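PDB 2F1N: cytolethal distending toxin subunit B from Escherichia coli, which nicks DNA as the endonuclease subunit of a tripartite toxin, very probably causing the DNA damage that leads to G2/M arrest in intoxicated cells. Local coordinates for residues N37-Q40 with L41-E45; V199-R202 with R203-I207. All coordinates share one frame; numbering follows the deposited sequence.

Contact 1 of 2, residues N37-Q40 with L41-E45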
loop_
_atom_site.group_PDB
_atom_site.type_symbol
_atom_site.label_atom_id
_atom_site.label_comp_id
_atom_site.label_asym_id
_atom_site.label_seq_id
_atom_site.Cartn_x
_atom_site.Cartn_y
_atom_site.Cartn_z
ATOM N N ASN A 37 -10.644 -11.542 6.643
ATOM C CA ASN A 37 -9.178 -11.494 6.572
ATOM C C ASN A 37 -8.604 -10.094 6.709
ATOM O O ASN A 37 -7.724 -9.876 7.518
ATOM C CB ASN A 37 -8.669 -12.174 5.320
ATOM C CG ASN A 37 -9.223 -13.599 5.191
ATOM O OD1 ASN A 37 -9.015 -14.443 6.086
ATOM N ND2 ASN A 37 -9.932 -13.859 4.127
ATOM N N VAL A 38 -9.113 -9.124 5.954
ATOM C CA VAL A 38 -8.637 -7.748 6.195
ATOM C C VAL A 38 -8.971 -7.251 7.607
ATOM O O VAL A 38 -8.129 -6.607 8.259
ATOM C CB VAL A 38 -9.236 -6.758 5.129
ATOM C CG1 VAL A 38 -8.966 -5.330 5.576
ATOM C CG2 VAL A 38 -8.659 -7.021 3.695
ATOM N N ARG A 39 -10.168 -7.569 8.081
ATOM C CA ARG A 39 -10.575 -7.194 9.432
ATOM C C ARG A 39 -9.582 -7.674 10.498
ATOM O O ARG A 39 -9.217 -6.922 11.397
ATOM C CB ARG A 39 -11.939 -7.772 9.727
ATOM C CG ARG A 39 -12.386 -7.426 11.131
ATOM C CD ARG A 39 -13.622 -8.166 11.551
ATOM N NE ARG A 39 -14.829 -7.601 10.962
ATOM C CZ ARG A 39 -15.563 -6.638 11.545
ATOM N NH1 ARG A 39 -15.177 -6.123 12.695
ATOM N NH2 ARG A 39 -16.673 -6.195 10.965
ATOM N N GLN A 40 -9.150 -8.927 10.372
ATOM C CA GLN A 40 -8.151 -9.479 11.293
ATOM C C GLN A 40 -6.807 -8.767 11.251
ATOM O O GLN A 40 -6.188 -8.567 12.302
ATOM C CB GLN A 40 -8.013 -11.003 11.085
ATOM C CG GLN A 40 -9.186 -11.876 11.745
ATOM C CD GLN A 40 -10.465 -11.108 12.185
ATOM O OE1 GLN A 40 -11.571 -11.329 11.621
ATOM N NE2 GLN A 40 -10.331 -10.247 13.210
ATOM N N LEU A 41 -6.358 -8.362 10.060
ATOM C CA LEU A 41 -5.116 -7.602 9.956
ATOM C C LEU A 41 -5.128 -6.229 10.630
ATOM O O LEU A 41 -4.079 -5.812 11.175
ATOM C CB LEU A 41 -4.716 -7.428 8.492
ATOM C CG LEU A 41 -3.988 -8.519 7.725
ATOM C CD1 LEU A 41 -2.615 -8.923 8.304
ATOM C CD2 LEU A 41 -4.851 -9.686 7.739
ATOM N N ILE A 42 -6.290 -5.552 10.588
ATOM C CA ILE A 42 -6.440 -4.176 11.092
ATOM C C ILE A 42 -7.093 -4.004 12.476
ATOM O O ILE A 42 -7.363 -2.862 12.916
ATOM C CB ILE A 42 -7.179 -3.289 10.049
ATOM C CG1 ILE A 42 -8.643 -3.758 9.866
ATOM C CG2 ILE A 42 -6.375 -3.286 8.724
ATOM C CD1 ILE A 42 -9.531 -2.726 9.292
ATOM N N SER A 43 -7.311 -5.115 13.157
ATOM C CA SER A 43 -7.924 -5.044 14.489
ATOM C C SER A 43 -7.288 -6.082 15.404
ATOM O O SER A 43 -6.471 -6.879 14.948
ATOM C CB SER A 43 -9.461 -5.141 14.424
ATOM O OG SER A 43 -9.947 -6.255 13.712
ATOM N N GLY A 44 -7.636 -6.064 16.691
ATOM C CA GLY A 44 -6.974 -6.969 17.638
ATOM C C GLY A 44 -5.666 -6.478 18.231
ATOM O O GLY A 44 -5.246 -5.362 17.990
ATOM N N GLU A 45 -5.009 -7.336 19.021
ATOM C CA GLU A 45 -3.805 -6.951 19.775
ATOM C C GLU A 45 -2.578 -6.503 18.984
ATOM O O GLU A 45 -1.738 -5.704 19.506
ATOM C CB GLU A 45 -3.414 -8.112 20.710
ATOM C CG GLU A 45 -4.464 -8.392 21.767
ATOM C CD GLU A 45 -4.597 -7.276 22.809
ATOM O OE1 GLU A 45 -3.656 -7.062 23.635
ATOM O OE2 GLU A 45 -5.671 -6.624 22.808
HETATM O O HOH W 1 -12.894 -5.902 14.287
#

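Contact 2 of 2, residues V199-R202 with R203-I207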
loop_
_atom_site.group_PDB
_atom_site.type_symbol
_atom_site.label_atom_id
_atom_site.label_comp_id
_atom_site.label_asym_id
_atom_site.label_seq_id
_atom_site.Cartn_x
_atom_site.Cartn_y
_atom_site.Cartn_z
ATOM N N VAL A 199 20.295 6.684 -9.835
ATOM C CA VAL A 199 21.179 6.948 -8.709
ATOM C C VAL A 199 20.538 7.831 -7.614
ATOM O O VAL A 199 20.603 7.495 -6.451
ATOM C CB VAL A 199 22.477 7.633 -9.166
ATOM C CG1 VAL A 199 23.334 7.984 -7.937
ATOM C CG2 VAL A 199 23.191 6.754 -10.181
ATOM N N PRO A 200 19.946 8.963 -7.955
ATOM C CA PRO A 200 19.357 9.802 -6.892
ATOM C C PRO A 200 18.220 9.085 -6.159
ATOM O O PRO A 200 18.115 9.249 -4.956
ATOM C CB PRO A 200 18.826 10.990 -7.659
ATOM C CG PRO A 200 19.745 11.031 -8.831
ATOM C CD PRO A 200 19.775 9.584 -9.285
ATOM N N VAL A 201 17.425 8.258 -6.844
ATOM C CA VAL A 201 16.322 7.578 -6.143
ATOM C C VAL A 201 16.872 6.476 -5.233
ATOM O O VAL A 201 16.414 6.306 -4.106
ATOM C CB VAL A 201 15.257 7.029 -7.133
ATOM C CG1 VAL A 201 14.285 6.124 -6.401
ATOM C CG2 VAL A 201 14.550 8.198 -7.819
ATOM N N ARG A 202 17.872 5.731 -5.718
ATOM C CA ARG A 202 18.599 4.783 -4.859
ATOM C C ARG A 202 19.144 5.374 -3.545
ATOM O O ARG A 202 19.045 4.754 -2.477
ATOM C CB ARG A 202 19.740 4.146 -5.644
ATOM C CG ARG A 202 19.245 3.263 -6.762
ATOM C CD ARG A 202 20.353 2.553 -7.498
ATOM N NE ARG A 202 21.328 2.067 -6.541
ATOM C CZ ARG A 202 22.556 1.703 -6.875
ATOM N NH1 ARG A 202 22.930 1.764 -8.155
ATOM N NH2 ARG A 202 23.401 1.276 -5.934
ATOM N N ARG A 203 19.707 6.571 -3.631
ATOM C CA ARG A 203 20.332 7.225 -2.498
ATOM C C ARG A 203 19.286 7.844 -1.602
ATOM O O ARG A 203 19.585 8.222 -0.458
ATOM C CB ARG A 203 21.281 8.337 -2.978
ATOM C CG ARG A 203 22.588 7.859 -3.672
ATOM C CD ARG A 203 23.190 6.558 -3.120
ATOM N NE ARG A 203 24.259 6.022 -3.974
ATOM C CZ ARG A 203 24.347 4.756 -4.379
ATOM N NH1 ARG A 203 23.428 3.860 -4.015
ATOM N NH2 ARG A 203 25.356 4.387 -5.158
ATOM N N ALA A 204 18.063 7.947 -2.124
ATOM C CA ALA A 204 16.972 8.591 -1.408
ATOM C C ALA A 204 15.907 7.593 -0.907
ATOM O O ALA A 204 14.861 8.014 -0.411
ATOM C CB ALA A 204 16.301 9.671 -2.324
ATOM N N SER A 205 16.224 6.301 -0.942
ATOM C CA SER A 205 15.280 5.314 -0.484
ATOM C C SER A 205 15.963 4.038 -0.017
ATOM O O SER A 205 17.170 3.838 -0.202
ATOM C CB SER A 205 14.286 4.962 -1.619
ATOM O OG SER A 205 15.008 4.395 -2.698
ATOM N N GLU A 206 15.182 3.154 0.584
ATOM C CA GLU A 206 15.668 1.815 0.936
ATOM C C GLU A 206 14.534 0.837 0.672
ATOM O O GLU A 206 13.353 1.150 0.890
ATOM C CB GLU A 206 16.080 1.781 2.427
ATOM C CG GLU A 206 14.973 2.134 3.389
ATOM C CD GLU A 206 15.434 2.259 4.838
ATOM O OE1 GLU A 206 16.630 2.011 5.110
ATOM O OE2 GLU A 206 14.567 2.575 5.695
ATOM N N ILE A 207 14.894 -0.344 0.205
ATOM C CA ILE A 207 13.889 -1.385 -0.011
ATOM C C ILE A 207 13.813 -2.217 1.258
ATOM O O ILE A 207 14.841 -2.626 1.778
ATOM C CB ILE A 207 14.250 -2.197 -1.256
ATOM C CG1 ILE A 207 14.180 -1.274 -2.507
ATOM C CG2 ILE A 207 13.307 -3.376 -1.407
ATOM C CD1 ILE A 207 14.539 -1.956 -3.785
#

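Contact 1 of 2, residues N37-Q40 with L41-E45
S43 turns its hydroxyl back onto the carbonyl of R39, four residues earlier, and this short hydrogen bond (S43 OG to R39 O, 2.5 Å) closes the C-terminal end of helix 31-42, the crossover helix of the beta-alpha-beta unit with strands 18-25 and 50-56. The hydroxyl approaches from above the carbonyl plane, 41° out of it. The first torsion of S43 sets OG between the backbone N and carbonyl carbon (chi1 53°). R39 rises beside it: CG passes 3.7 Å from S43 OG, and the bend at chi3 brings the guanidinium round to a water that lies in its plane, at its edge. That water accepts from R39 NH1 at 2.8 Å and donates to S43 OG at 3.0 Å. L84 O and N35 OD1 take further guanidinium N-H groups. On the buried side I42 CG1 touches V38 O (3.3 Å), while I42 N donates to V38 O at 3.1 Å. V38 and I42 both pack on the sheet residues L51 and W82. The S43 hydroxyl therefore works both ways, donating to a late helical carbonyl that I42 N reaches only weakly and accepting from the water that ties it to R39.

Contact 2 of 2, residues V199-R202 with R203-I207
Two donors meet at V201 O: the hydroxyl of S205 at 2.8 Å from OG and the backbone N of A204 at 3.1 Å. They come from opposite faces of the carbonyl plane, OG standing 37° out of it and A204 N 71°, so neither uses an in-plane position. The first torsion of S205 turns OG back toward the helix. Just before it, a regular i to i+4 helical bond runs from R203 N to V199 O (3.1 Å). Van der Waals contacts of aliphatic carbons with helix carbonyls add to these: A204 CB lies 3.2 Å from P200 O, and R203 CG is 3.4 Å from V199 O. The charged contact is of another kind. R202 and R203 extend side by side in the same direction, with guanidinium planes 86° apart; R203 NH2 lies over a face of the R202 group, while R202 NH2 comes near the plane of the R203 group at its edge. R202 NH2 and R203 NH1, two donors, are 3.2 Å apart, and E194 offers R202 NE only a long, weak ion pair. Residues 199-203 belong to the nuclear localization signal, to whose basic character this pair contributes. P200, V201 and A204 pack on helix 156-168 through Y164, and the chain then enters outermost strand 205-208, antiparallel to strand 222-228, with backbone hydrogen bonds pairing A204 with N228 and E206 with A226.

In the fold
Contacts 1 and 2 lie on opposite sides of the chain's centre, about 16 and 19 Å from it; their centres are 32 Å apart and their nearest atoms about 19 Å, so they do not touch. Contact 1 lies in the beta-alpha-beta unit of strand 18-25, helix 31-42 and strand 50-56, and thus beside the eight-stranded sheet; contact 2 leads into the edge of the six-stranded one. Both use the same device, a serine hydroxyl bonded to the carbonyl four residues back. With one on a helix packed against its sheet and the other entering an edge strand, both belong to the flanks of the fold; neither is identified with the active site.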